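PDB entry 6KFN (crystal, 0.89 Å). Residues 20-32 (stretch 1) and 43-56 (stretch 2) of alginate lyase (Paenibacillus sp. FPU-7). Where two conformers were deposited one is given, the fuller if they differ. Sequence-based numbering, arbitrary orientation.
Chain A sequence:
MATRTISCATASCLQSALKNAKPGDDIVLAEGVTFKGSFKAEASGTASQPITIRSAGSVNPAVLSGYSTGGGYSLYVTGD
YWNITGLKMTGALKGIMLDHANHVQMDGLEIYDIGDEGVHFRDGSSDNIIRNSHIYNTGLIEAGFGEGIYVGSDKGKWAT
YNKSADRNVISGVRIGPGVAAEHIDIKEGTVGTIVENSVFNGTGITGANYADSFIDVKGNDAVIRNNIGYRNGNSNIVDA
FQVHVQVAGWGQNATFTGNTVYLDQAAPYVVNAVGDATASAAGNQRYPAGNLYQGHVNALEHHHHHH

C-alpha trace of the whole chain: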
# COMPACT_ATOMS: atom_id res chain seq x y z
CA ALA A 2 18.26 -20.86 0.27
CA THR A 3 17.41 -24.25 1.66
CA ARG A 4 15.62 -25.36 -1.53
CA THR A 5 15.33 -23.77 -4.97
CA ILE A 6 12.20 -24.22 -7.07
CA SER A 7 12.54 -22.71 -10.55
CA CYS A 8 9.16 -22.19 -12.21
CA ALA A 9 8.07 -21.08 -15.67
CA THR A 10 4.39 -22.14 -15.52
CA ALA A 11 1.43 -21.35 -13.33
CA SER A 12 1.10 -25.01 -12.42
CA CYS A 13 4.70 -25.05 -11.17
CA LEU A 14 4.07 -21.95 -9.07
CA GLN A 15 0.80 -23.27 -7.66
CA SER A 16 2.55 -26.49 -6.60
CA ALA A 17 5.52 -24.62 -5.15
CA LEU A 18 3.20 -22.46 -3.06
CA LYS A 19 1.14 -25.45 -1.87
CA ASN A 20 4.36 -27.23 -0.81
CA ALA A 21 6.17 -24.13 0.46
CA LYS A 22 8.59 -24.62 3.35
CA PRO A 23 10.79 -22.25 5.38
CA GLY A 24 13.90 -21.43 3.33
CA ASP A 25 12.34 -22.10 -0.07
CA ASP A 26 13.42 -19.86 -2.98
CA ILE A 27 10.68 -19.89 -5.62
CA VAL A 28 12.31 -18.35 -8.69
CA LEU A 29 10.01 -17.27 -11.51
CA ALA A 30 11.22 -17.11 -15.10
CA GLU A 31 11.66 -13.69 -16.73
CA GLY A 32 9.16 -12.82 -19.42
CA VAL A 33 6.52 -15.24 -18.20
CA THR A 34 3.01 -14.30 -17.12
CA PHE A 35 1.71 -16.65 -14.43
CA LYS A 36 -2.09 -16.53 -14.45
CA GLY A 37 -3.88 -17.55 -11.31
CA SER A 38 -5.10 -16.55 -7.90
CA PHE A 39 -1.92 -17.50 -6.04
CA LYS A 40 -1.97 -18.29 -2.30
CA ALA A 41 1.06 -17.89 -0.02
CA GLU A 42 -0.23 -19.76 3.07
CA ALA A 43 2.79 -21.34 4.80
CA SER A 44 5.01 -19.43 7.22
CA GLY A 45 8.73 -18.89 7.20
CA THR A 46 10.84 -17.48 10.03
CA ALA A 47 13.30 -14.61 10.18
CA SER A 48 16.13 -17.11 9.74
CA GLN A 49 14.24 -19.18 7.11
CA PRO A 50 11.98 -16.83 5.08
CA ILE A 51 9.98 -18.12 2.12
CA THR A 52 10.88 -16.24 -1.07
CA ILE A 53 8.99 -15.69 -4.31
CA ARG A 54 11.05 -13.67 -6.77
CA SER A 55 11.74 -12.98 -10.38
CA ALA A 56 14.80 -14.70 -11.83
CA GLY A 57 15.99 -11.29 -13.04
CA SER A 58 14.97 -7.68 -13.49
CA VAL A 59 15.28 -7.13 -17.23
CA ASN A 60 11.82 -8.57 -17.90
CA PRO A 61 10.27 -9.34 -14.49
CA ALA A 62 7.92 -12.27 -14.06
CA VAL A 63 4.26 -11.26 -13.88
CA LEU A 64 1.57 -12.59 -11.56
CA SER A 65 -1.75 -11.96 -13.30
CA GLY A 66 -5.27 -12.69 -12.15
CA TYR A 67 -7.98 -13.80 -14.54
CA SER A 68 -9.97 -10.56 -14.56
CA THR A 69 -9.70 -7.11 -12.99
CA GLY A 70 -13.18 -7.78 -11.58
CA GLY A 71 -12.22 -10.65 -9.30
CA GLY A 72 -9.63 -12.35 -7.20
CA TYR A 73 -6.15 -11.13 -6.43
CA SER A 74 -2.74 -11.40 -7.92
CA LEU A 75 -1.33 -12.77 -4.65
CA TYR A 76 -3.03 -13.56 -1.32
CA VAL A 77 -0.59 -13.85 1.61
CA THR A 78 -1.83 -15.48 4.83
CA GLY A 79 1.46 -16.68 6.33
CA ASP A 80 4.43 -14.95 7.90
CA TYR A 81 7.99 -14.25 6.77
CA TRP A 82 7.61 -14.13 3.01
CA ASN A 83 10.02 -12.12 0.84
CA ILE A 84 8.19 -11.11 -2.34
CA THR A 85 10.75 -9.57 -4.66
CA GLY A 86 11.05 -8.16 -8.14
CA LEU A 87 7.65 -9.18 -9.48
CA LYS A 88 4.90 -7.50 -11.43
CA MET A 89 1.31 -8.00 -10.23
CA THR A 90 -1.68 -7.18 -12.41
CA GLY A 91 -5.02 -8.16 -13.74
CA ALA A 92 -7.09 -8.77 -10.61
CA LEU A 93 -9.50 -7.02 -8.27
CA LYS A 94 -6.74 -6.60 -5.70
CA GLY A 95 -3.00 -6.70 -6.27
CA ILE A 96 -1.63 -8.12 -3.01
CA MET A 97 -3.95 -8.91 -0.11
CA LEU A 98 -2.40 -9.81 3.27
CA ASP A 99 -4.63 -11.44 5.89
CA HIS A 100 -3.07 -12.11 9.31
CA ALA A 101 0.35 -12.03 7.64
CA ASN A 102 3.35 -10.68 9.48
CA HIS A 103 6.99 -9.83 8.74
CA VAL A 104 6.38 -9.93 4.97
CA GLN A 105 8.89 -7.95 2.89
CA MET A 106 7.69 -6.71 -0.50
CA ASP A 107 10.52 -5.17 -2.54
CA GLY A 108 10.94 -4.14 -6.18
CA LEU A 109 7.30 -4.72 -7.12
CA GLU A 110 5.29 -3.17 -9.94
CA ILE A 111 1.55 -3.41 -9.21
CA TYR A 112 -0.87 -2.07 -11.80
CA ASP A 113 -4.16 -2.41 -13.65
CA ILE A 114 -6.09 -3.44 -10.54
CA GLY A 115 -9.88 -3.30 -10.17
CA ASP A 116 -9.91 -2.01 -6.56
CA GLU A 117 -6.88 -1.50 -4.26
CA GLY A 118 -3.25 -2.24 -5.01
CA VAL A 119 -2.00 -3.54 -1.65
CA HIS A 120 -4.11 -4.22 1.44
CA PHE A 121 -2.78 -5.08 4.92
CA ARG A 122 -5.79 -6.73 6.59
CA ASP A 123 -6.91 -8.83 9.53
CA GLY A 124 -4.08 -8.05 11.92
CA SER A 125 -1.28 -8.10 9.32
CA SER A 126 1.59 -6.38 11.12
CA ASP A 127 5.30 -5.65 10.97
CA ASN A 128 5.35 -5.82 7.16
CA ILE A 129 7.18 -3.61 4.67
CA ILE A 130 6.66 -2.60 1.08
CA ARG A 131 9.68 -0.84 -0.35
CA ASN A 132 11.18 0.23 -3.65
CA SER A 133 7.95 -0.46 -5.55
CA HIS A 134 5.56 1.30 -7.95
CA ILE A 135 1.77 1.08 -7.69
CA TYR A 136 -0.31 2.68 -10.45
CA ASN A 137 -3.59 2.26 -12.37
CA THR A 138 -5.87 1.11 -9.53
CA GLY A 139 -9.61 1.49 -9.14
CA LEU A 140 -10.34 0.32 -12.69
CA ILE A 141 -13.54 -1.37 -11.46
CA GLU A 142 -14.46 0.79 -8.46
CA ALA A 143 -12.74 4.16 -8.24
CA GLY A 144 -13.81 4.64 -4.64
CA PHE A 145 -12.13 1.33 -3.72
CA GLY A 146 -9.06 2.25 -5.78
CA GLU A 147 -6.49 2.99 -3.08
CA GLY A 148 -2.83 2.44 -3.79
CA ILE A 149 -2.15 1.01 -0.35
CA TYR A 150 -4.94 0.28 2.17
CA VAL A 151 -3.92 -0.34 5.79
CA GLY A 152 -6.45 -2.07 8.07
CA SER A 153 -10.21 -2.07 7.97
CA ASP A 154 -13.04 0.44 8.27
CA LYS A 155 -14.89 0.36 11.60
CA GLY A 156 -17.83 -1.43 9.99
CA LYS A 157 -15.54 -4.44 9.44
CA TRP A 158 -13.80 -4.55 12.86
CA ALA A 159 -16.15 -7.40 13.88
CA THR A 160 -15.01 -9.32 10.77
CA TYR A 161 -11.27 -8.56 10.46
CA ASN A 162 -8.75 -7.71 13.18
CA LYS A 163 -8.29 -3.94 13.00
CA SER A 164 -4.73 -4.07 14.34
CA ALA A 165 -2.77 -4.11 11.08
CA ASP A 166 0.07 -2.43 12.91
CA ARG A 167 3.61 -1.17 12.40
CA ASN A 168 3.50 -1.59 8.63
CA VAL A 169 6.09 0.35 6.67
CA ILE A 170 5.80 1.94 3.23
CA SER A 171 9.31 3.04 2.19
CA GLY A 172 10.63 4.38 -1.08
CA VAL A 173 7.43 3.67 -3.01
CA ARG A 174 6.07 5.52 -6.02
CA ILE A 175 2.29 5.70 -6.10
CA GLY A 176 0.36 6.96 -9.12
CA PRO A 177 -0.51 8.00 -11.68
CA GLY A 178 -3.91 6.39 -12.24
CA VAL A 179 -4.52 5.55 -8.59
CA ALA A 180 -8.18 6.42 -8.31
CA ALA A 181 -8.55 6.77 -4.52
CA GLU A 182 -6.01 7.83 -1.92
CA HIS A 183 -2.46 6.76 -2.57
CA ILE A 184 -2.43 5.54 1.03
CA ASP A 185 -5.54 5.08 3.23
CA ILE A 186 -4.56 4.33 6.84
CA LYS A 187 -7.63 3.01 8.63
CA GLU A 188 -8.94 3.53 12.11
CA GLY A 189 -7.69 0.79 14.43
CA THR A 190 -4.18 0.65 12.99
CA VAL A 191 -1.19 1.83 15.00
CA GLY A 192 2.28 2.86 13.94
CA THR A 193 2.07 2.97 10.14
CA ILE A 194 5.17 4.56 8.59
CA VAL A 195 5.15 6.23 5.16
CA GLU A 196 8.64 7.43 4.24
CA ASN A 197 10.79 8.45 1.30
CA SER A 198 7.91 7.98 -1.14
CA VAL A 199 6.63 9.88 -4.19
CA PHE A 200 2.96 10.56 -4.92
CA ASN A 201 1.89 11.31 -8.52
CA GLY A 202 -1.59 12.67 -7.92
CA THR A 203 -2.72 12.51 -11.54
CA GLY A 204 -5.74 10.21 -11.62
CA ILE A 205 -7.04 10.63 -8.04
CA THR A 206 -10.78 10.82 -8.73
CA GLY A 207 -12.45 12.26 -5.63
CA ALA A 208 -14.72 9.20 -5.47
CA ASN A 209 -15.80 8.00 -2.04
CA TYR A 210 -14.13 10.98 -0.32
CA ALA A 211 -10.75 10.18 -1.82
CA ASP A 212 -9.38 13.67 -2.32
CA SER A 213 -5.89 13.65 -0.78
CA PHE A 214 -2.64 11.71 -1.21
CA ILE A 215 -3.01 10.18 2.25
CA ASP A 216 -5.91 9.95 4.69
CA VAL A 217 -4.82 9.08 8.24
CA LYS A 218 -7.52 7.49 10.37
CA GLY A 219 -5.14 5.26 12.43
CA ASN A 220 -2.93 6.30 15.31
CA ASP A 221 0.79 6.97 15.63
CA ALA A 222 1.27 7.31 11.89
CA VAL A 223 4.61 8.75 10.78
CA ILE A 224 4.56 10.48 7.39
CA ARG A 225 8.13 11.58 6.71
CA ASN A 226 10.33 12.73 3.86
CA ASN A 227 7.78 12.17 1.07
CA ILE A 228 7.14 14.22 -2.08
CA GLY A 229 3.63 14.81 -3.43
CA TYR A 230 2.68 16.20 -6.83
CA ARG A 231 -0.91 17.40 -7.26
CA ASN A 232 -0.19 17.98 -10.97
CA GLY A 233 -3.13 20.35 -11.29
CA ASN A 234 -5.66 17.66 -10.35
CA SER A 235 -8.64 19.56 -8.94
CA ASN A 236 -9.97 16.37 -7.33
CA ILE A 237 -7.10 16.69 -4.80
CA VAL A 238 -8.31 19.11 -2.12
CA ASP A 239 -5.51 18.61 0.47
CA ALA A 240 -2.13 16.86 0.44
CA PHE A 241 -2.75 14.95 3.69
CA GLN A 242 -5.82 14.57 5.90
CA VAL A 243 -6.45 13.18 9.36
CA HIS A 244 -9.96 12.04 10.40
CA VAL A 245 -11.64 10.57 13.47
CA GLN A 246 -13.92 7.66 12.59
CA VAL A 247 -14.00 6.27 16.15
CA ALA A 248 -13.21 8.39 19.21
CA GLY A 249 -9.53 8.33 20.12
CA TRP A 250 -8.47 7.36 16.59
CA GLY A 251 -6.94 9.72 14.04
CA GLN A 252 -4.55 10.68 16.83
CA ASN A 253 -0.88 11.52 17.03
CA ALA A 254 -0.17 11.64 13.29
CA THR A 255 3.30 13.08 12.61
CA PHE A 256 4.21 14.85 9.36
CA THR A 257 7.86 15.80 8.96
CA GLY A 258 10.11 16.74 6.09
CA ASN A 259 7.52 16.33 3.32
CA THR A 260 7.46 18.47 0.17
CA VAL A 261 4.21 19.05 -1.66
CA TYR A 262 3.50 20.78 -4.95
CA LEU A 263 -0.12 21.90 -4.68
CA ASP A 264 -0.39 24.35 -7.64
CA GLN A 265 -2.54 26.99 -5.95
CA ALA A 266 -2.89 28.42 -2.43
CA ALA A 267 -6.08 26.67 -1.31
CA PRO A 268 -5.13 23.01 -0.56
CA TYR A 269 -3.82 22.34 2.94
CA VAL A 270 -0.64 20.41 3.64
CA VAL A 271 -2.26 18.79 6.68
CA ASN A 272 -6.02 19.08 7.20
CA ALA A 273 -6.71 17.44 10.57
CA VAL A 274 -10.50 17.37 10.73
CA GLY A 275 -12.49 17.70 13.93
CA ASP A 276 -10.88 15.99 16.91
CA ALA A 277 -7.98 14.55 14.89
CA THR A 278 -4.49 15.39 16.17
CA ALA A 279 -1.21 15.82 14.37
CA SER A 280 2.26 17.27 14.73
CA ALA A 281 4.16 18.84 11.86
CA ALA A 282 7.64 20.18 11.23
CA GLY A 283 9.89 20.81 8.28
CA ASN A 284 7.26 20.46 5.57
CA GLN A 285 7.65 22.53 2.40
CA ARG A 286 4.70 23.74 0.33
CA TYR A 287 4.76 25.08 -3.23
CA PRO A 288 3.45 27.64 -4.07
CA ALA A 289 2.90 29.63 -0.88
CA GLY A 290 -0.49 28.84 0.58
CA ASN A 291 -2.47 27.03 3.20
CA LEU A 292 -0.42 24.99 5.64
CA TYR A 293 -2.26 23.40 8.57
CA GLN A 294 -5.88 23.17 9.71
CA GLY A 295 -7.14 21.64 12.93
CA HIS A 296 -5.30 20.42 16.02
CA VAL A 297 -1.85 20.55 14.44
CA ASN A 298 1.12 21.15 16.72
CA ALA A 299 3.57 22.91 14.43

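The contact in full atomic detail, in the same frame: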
# COMPACT_ATOMS: atom_id res chain seq x y z
N ASN A 20 3.31 -26.46 -1.49
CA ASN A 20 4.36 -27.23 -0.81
C ASN A 20 5.43 -26.34 -0.21
O ASN A 20 6.53 -26.81 0.09
CB ASN A 20 4.97 -28.23 -1.81
CG ASN A 20 6.04 -29.13 -1.24
OD1 ASN A 20 7.17 -29.19 -1.78
ND2 ASN A 20 5.68 -29.93 -0.24
N ALA A 21 5.14 -25.05 0.00
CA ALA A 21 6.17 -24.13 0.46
C ALA A 21 6.62 -24.48 1.87
O ALA A 21 5.79 -24.79 2.74
CB ALA A 21 5.65 -22.70 0.42
N LYS A 22 7.92 -24.35 2.08
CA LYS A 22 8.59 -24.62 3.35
C LYS A 22 9.52 -23.47 3.69
O LYS A 22 10.05 -22.81 2.78
CB LYS A 22 9.42 -25.91 3.25
CG LYS A 22 8.58 -27.13 2.92
CD LYS A 22 9.43 -28.38 2.82
CE LYS A 22 8.60 -29.58 2.44
NZ LYS A 22 9.41 -30.75 2.00
N PRO A 23 9.76 -23.21 4.99
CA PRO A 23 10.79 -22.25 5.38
C PRO A 23 12.08 -22.47 4.59
O PRO A 23 12.57 -23.60 4.47
CB PRO A 23 10.96 -22.49 6.89
CG PRO A 23 9.61 -23.05 7.31
CD PRO A 23 9.23 -23.95 6.15
N GLY A 24 12.66 -21.38 4.07
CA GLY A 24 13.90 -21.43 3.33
C GLY A 24 13.75 -21.70 1.84
O GLY A 24 14.74 -21.69 1.11
N ASP A 25 12.53 -21.92 1.37
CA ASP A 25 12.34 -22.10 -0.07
C ASP A 25 12.63 -20.80 -0.82
O ASP A 25 12.27 -19.71 -0.37
CB ASP A 25 10.92 -22.57 -0.40
CG ASP A 25 10.65 -24.03 -0.18
OD1 ASP A 25 11.61 -24.80 0.11
OD2 ASP A 25 9.48 -24.41 -0.35
N ASP A 26 13.18 -20.95 -2.03
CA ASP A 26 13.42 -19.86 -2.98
C ASP A 26 12.69 -20.25 -4.26
O ASP A 26 13.18 -21.09 -5.00
CB ASP A 26 14.90 -19.69 -3.17
CG ASP A 26 15.30 -18.45 -3.94
OD1 ASP A 26 14.50 -17.53 -4.06
OD2 ASP A 26 16.50 -18.42 -4.38
N ILE A 27 11.52 -19.64 -4.46
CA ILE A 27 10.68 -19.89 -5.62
C ILE A 27 11.02 -18.81 -6.64
O ILE A 27 10.74 -17.63 -6.43
CB ILE A 27 9.19 -19.87 -5.24
CG1 ILE A 27 8.90 -20.89 -4.13
CG2 ILE A 27 8.35 -20.10 -6.48
CD1 ILE A 27 7.50 -20.72 -3.52
N VAL A 28 11.66 -19.24 -7.74
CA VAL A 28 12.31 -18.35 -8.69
C VAL A 28 11.55 -18.41 -10.00
O VAL A 28 11.53 -19.46 -10.65
CB VAL A 28 13.79 -18.70 -8.87
CG1 VAL A 28 14.45 -17.66 -9.77
CG2 VAL A 28 14.51 -18.80 -7.52
N LEU A 29 10.91 -17.31 -10.38
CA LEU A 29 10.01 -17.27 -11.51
C LEU A 29 10.69 -16.72 -12.76
O LEU A 29 11.36 -15.68 -12.74
CB LEU A 29 8.79 -16.43 -11.17
CG LEU A 29 8.01 -16.90 -9.93
CD1 LEU A 29 6.73 -16.12 -9.80
CD2 LEU A 29 7.75 -18.39 -10.00
N ALA A 30 10.53 -17.44 -13.87
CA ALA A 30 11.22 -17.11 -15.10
C ALA A 30 10.86 -15.72 -15.63
O ALA A 30 9.70 -15.32 -15.65
CB ALA A 30 10.87 -18.15 -16.17
N GLU A 31 11.88 -14.98 -16.08
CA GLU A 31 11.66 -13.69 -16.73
C GLU A 31 10.79 -13.85 -17.96
O GLU A 31 10.89 -14.82 -18.70
CB GLU A 31 12.98 -13.04 -17.10
CG GLU A 31 13.76 -12.54 -15.89
CD GLU A 31 14.94 -11.71 -16.32
OE1 GLU A 31 16.08 -12.20 -16.23
OE2 GLU A 31 14.74 -10.57 -16.81
N GLY A 32 9.96 -12.85 -18.21
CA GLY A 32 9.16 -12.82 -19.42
C GLY A 32 7.90 -13.64 -19.35
O GLY A 32 7.10 -13.58 -20.28
N ALA A 43 1.83 -20.84 3.84
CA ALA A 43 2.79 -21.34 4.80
C ALA A 43 3.50 -20.16 5.47
O ALA A 43 3.40 -19.03 5.02
CB ALA A 43 3.81 -22.23 4.08
N SER A 44 4.21 -20.43 6.55
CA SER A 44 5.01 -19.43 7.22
C SER A 44 6.48 -19.80 7.23
O SER A 44 6.86 -20.95 7.52
CB SER A 44 4.58 -19.22 8.67
OG SER A 44 3.31 -18.60 8.72
N GLY A 45 7.31 -18.82 6.94
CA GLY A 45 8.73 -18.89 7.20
C GLY A 45 9.04 -18.40 8.62
O GLY A 45 8.16 -18.24 9.45
N THR A 46 10.31 -18.13 8.84
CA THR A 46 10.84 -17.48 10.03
C THR A 46 11.80 -16.40 9.59
O THR A 46 12.20 -16.34 8.43
CB THR A 46 11.55 -18.48 10.97
OG1 THR A 46 12.76 -18.82 10.31
CG2 THR A 46 10.70 -19.68 11.30
N ALA A 47 12.29 -15.60 10.53
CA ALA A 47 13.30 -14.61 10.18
C ALA A 47 14.54 -15.26 9.61
O ALA A 47 15.19 -14.74 8.69
CB ALA A 47 13.64 -13.72 11.38
N SER A 48 14.92 -16.41 10.18
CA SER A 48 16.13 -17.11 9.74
C SER A 48 15.89 -17.94 8.47
O SER A 48 16.86 -18.27 7.77
CB SER A 48 16.61 -18.05 10.84
OG SER A 48 16.90 -17.34 12.03
N GLN A 49 14.64 -18.32 8.22
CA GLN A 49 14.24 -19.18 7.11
C GLN A 49 13.02 -18.56 6.42
O GLN A 49 11.95 -19.15 6.46
CB GLN A 49 13.87 -20.61 7.58
CG GLN A 49 14.85 -21.39 8.46
CD GLN A 49 14.31 -22.75 8.93
OE1 GLN A 49 14.34 -23.75 8.20
NE2 GLN A 49 13.70 -22.71 10.12
N PRO A 50 13.15 -17.40 5.77
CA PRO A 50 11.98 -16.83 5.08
C PRO A 50 11.63 -17.71 3.89
O PRO A 50 12.42 -18.54 3.44
CB PRO A 50 12.47 -15.44 4.65
CG PRO A 50 13.97 -15.61 4.54
CD PRO A 50 14.33 -16.56 5.64
N ILE A 51 10.43 -17.49 3.36
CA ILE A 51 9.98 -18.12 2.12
C ILE A 51 10.01 -17.03 1.06
O ILE A 51 9.43 -15.97 1.27
CB ILE A 51 8.59 -18.77 2.24
CG1 ILE A 51 8.54 -19.72 3.42
CG2 ILE A 51 8.27 -19.50 0.94
CD1 ILE A 51 7.19 -20.37 3.68
N THR A 52 10.71 -17.26 -0.05
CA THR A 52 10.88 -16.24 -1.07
C THR A 52 10.13 -16.62 -2.34
O THR A 52 10.21 -17.75 -2.81
CB THR A 52 12.38 -16.06 -1.38
OG1 THR A 52 13.02 -15.64 -0.17
CG2 THR A 52 12.65 -15.03 -2.45
N ILE A 53 9.45 -15.62 -2.93
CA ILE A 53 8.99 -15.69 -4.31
C ILE A 53 9.60 -14.49 -5.02
O ILE A 53 9.42 -13.36 -4.58
CB ILE A 53 7.46 -15.70 -4.38
CG1 ILE A 53 7.02 -15.93 -5.84
CG2 ILE A 53 6.84 -14.63 -3.58
CD1 ILE A 53 5.52 -16.12 -5.91
N ARG A 54 10.33 -14.74 -6.10
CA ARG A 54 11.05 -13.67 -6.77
C ARG A 54 11.15 -13.93 -8.25
O ARG A 54 11.04 -15.06 -8.71
CB ARG A 54 12.43 -13.46 -6.15
CG ARG A 54 13.37 -14.63 -6.36
CD ARG A 54 14.69 -14.37 -5.68
NE ARG A 54 15.59 -15.51 -5.76
CZ ARG A 54 16.50 -15.71 -6.70
NH1 ARG A 54 16.68 -14.84 -7.68
NH2 ARG A 54 17.23 -16.81 -6.66
N SER A 55 11.41 -12.87 -8.98
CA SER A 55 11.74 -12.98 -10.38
C SER A 55 13.20 -13.45 -10.50
O SER A 55 14.08 -13.07 -9.72
CB SER A 55 11.49 -11.60 -11.00
OG SER A 55 11.58 -11.61 -12.39
N ALA A 56 13.45 -14.24 -11.54
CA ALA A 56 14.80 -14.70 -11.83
C ALA A 56 15.72 -13.55 -12.18
O ALA A 56 16.93 -13.65 -11.96
CB ALA A 56 14.79 -15.74 -12.97
O HOH W 1 13.02 -25.76 5.88
O HOH W 2 13.83 -18.00 1.15

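Strands 25-29 and 51-55 lie side by side and parallel, with 20° between their directions. Their backbone ladder is regular. Thr-52 N donates to Asp-25 O (2.9 Å), and Ile-27 N to Thr-52 O (2.8 Å). Arg-54 N then donates to Ile-27 O (2.9 Å), and Leu-29 N to Arg-54 O (2.8 Å). Ala-56 N continues the pattern past the strand end, reaching Leu-29 O at 2.8 Å.

Side chains alternate between the two faces of the sheet. Asp-26, Val-28, Thr-52 and Arg-54 share one face. Arg-54 has chi1 p, with chi2 and chi3 both t, so the chain is extended from CA as far as NE. With chi4 at 93°, the guanidinium turns out of line with that chain and meets the carboxylate of Asp-26, which is t. The result is a two-pronged salt bridge: Arg-54 NE to Asp-26 OD1 and Arg-54 NH2 to Asp-26 OD2 are both 2.9 Å. The carboxylate lies at the guanidinium edge, near its plane, where the N-H groups point. One guanidinium face is covered by Val-28, whose CG2 is 3.5 Å from Arg-54 NH2. Val-28 is t, and its CG1 packs 3.7 Å from Ala-56 CB. Val-28 CG1 is also 4.2 Å from Arg-54 CZ.

Ile-27, Leu-29, Ile-53 and Ser-55 point to the other face. Ile-27 and Leu-29 are both m,t; Ile-53 is t,t in the conformer given. Leu-29 CD1 lies 4.0 Å from Ile-53 CG1, while Ile-27 CG2 is 4.4 Å from that same atom. Ile-53 therefore contacts both neighbours along the partner strand.

Before the strands, Lys-22 to Asp-25 form a type II turn, closed by Asp-25 N to Lys-22 O (3.0 Å). Asp-25 is m, which brings its OD2 back to accept from Lys-22 N at 2.9 Å. Gly-24 has phi/psi 87/-2, where a CB would be jammed against the preceding carbonyl O. Its N donates to Pro-50 O (2.9 Å) and weakly to Gln-49 O (3.3 Å). Pro-23 CB packs 3.5 Å from Gln-49 CB. Ile-51 (m,t) starts sideways, but its end comes nearer: CG1 is 3.5 Å from Lys-22 O, and CG2 is 4.2 Å from Ala-21 CB. Ala-21 CB also lies 4.1 Å from Ala-43 CB.

Thr-46 is p, and its OG1 accepts from Gln-49 N at 2.9 Å. Water 2 links both stretches, donating to Asp-25 O (2.8 Å) and Pro-50 O (2.7 Å) and accepting from Thr-52 OG1 (2.8 Å).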